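Local coordinates for WbbZ protein (PDB 6X1L) that is of unknown function but probably transfers pyruvyl groups to a polysaccharide, like other polysaccharide pyruvyl transferases, at residues A[36-39]-A[40-44]. Sequence-based numbering, arbitrary orientation.
Sequences GVIA and SATYD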
ATOM      1  N   GLY A  36      -5.837   8.822   0.161  1.00 42.45           N
ATOM      2  CA  GLY A  36      -6.379   7.695  -0.573  1.00 45.93           C
ATOM      3  C   GLY A  36      -7.658   7.161   0.034  1.00 43.35           C
ATOM      4  O   GLY A  36      -8.512   6.627  -0.680  1.00 44.18           O
ATOM      5  N   VAL A  37      -7.806   7.279   1.354  1.00 40.49           N
ATOM      6  CA  VAL A  37      -9.050   6.882   2.006  1.00 45.66           C
ATOM      7  C   VAL A  37     -10.194   7.798   1.583  1.00 41.78           C
ATOM      8  O   VAL A  37     -11.317   7.338   1.340  1.00 42.27           O
ATOM      9  CB  VAL A  37      -8.872   6.874   3.535  1.00 43.92           C
ATOM     10  CG1 VAL A  37     -10.161   6.459   4.213  1.00 41.81           C
ATOM     11  CG2 VAL A  37      -7.720   5.946   3.932  1.00 44.23           C
ATOM     12  N   ILE A  38      -9.933   9.105   1.492  1.00 44.63           N
ATOM     13  CA  ILE A  38     -10.967  10.037   1.039  1.00 43.77           C
ATOM     14  C   ILE A  38     -11.407   9.684  -0.373  1.00 41.94           C
ATOM     15  O   ILE A  38     -12.603   9.687  -0.688  1.00 47.86           O
ATOM     16  CB  ILE A  38     -10.462  11.490   1.120  1.00 38.65           C
ATOM     17  CG1 ILE A  38     -10.048  11.830   2.549  1.00 47.74           C
ATOM     18  CG2 ILE A  38     -11.546  12.465   0.640  1.00 42.72           C
ATOM     19  CD1 ILE A  38      -9.586  13.256   2.725  1.00 50.34           C
ATOM     20  N   ALA A  39     -10.449   9.335  -1.237  1.00 44.87           N
ATOM     21  CA  ALA A  39     -10.791   9.009  -2.615  1.00 42.19           C
ATOM     22  C   ALA A  39     -11.585   7.712  -2.691  1.00 48.46           C
ATOM     23  O   ALA A  39     -12.596   7.639  -3.399  1.00 45.66           O
ATOM     24  CB  ALA A  39      -9.528   8.932  -3.467  1.00 40.45           C
ATOM     25  N   SER A  40     -11.137   6.675  -1.971  1.00 53.48           N
ATOM     26  CA  SER A  40     -11.886   5.422  -1.922  1.00 47.69           C
ATOM     27  C   SER A  40     -13.342   5.675  -1.549  1.00 41.47           C
ATOM     28  O   SER A  40     -14.262   5.212  -2.231  1.00 51.91           O
ATOM     29  CB  SER A  40     -11.244   4.461  -0.916  1.00 44.80           C
ATOM     30  OG  SER A  40      -9.864   4.280  -1.184  1.00 45.12           O
ATOM     31  N   ALA A  41     -13.561   6.411  -0.459  1.00 43.36           N
ATOM     32  CA  ALA A  41     -14.919   6.720  -0.017  1.00 48.25           C
ATOM     33  C   ALA A  41     -15.673   7.568  -1.033  1.00 46.95           C
ATOM     34  O   ALA A  41     -16.893   7.428  -1.175  1.00 45.17           O
ATOM     35  CB  ALA A  41     -14.877   7.432   1.333  1.00 44.18           C
ATOM     36  N   THR A  42     -14.974   8.452  -1.744  1.00 49.97           N
ATOM     37  CA  THR A  42     -15.635   9.233  -2.785  1.00 47.95           C
ATOM     38  C   THR A  42     -16.061   8.343  -3.946  1.00 50.58           C
ATOM     39  O   THR A  42     -17.145   8.528  -4.510  1.00 51.43           O
ATOM     40  CB  THR A  42     -14.712  10.350  -3.269  1.00 55.06           C
ATOM     41  OG1 THR A  42     -14.307  11.148  -2.150  1.00 49.94           O
ATOM     42  CG2 THR A  42     -15.434  11.242  -4.268  1.00 64.79           C
ATOM     43  N   TYR A  43     -15.234   7.357  -4.306  1.00 43.63           N
ATOM     44  CA  TYR A  43     -15.639   6.427  -5.354  1.00 44.24           C
ATOM     45  C   TYR A  43     -16.818   5.577  -4.901  1.00 47.18           C
ATOM     46  O   TYR A  43     -17.728   5.300  -5.690  1.00 55.16           O
ATOM     47  CB  TYR A  43     -14.449   5.557  -5.775  1.00 46.52           C
ATOM     48  CG  TYR A  43     -13.337   6.366  -6.406  1.00 51.38           C
ATOM     49  CD1 TYR A  43     -13.608   7.271  -7.423  1.00 55.23           C
ATOM     50  CD2 TYR A  43     -12.025   6.252  -5.964  1.00 45.05           C
ATOM     51  CE1 TYR A  43     -12.604   8.027  -7.999  1.00 55.52           C
ATOM     52  CE2 TYR A  43     -11.009   7.005  -6.531  1.00 50.01           C
ATOM     53  CZ  TYR A  43     -11.306   7.891  -7.548  1.00 56.17           C
ATOM     54  OH  TYR A  43     -10.301   8.642  -8.116  1.00 54.59           O
ATOM     55  N   ASP A  44     -16.822   5.156  -3.632  1.00 45.49           N
ATOM     56  CA  ASP A  44     -17.982   4.458  -3.087  1.00 47.37           C
ATOM     57  C   ASP A  44     -19.222   5.343  -3.142  1.00 48.39           C
ATOM     58  O   ASP A  44     -20.324   4.870  -3.442  1.00 51.81           O
ATOM     59  CB  ASP A  44     -17.702   4.024  -1.648  1.00 47.31           C
ATOM     60  CG  ASP A  44     -16.567   3.012  -1.550  1.00 54.51           C
ATOM     61  OD1 ASP A  44     -16.089   2.553  -2.605  1.00 50.97           O
ATOM     62  OD2 ASP A  44     -16.153   2.680  -0.420  1.00 49.24           O
TER
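Thr42 folds its hydroxyl back onto the preceding turn of helix 33-48, where OG1 donates a hydrogen bond to Ile38 O at 2.7 Å. The same carbonyl oxygen accepts the helical bond from Thr42 N at 2.9 Å. The N-H and the hydroxyl come to this oxygen from the two sides of the carbonyl plane, and OG1 lies 39° out of that plane. Thr42 OG1 stands anti to its own carbonyl carbon (chi1 -56°), which turns it back toward Ile38. A hydroxyl bonded to the carbonyl four residues back is a common way for threonine and serine to pair within a helix. The methyl CG2 of Ile38 lies 4.1 Å from OG1 of Thr42.

One turn of the same helix also separates Gly36 and Ser40. Ser40 N bonds Gly36 O almost straight, at 169°. Ser40 OG sits 2.8 Å from Gly36 O and is also hydrogen-bonded to Thr210 OG1 of helix 203-218.

Tyr43 N bonds Ala39 O at 2.8 Å. The ring of Tyr43 leans back along the helix, and Tyr43 CE2 packs 3.9 Å from Ala39 CB. The phenol OH of Tyr43 is hydrogen-bonded further out, to Trp200 O.

Helix 33-48 is the crossover of the beta-alpha-beta unit between strands 23-27 and 53-55 of the six-stranded parallel sheet. Val37, Ser40 and Tyr43 pack on helix 203-218, and Val37 and Ile38 touch helix 228-236; in sequence these two helices lie before and after strand 220-225 of the four-stranded sheet. The buried hydroxyls thus have polar partners: Ile38 O for Thr42, and Gly36 O and Thr210 OG1 close to Ser40.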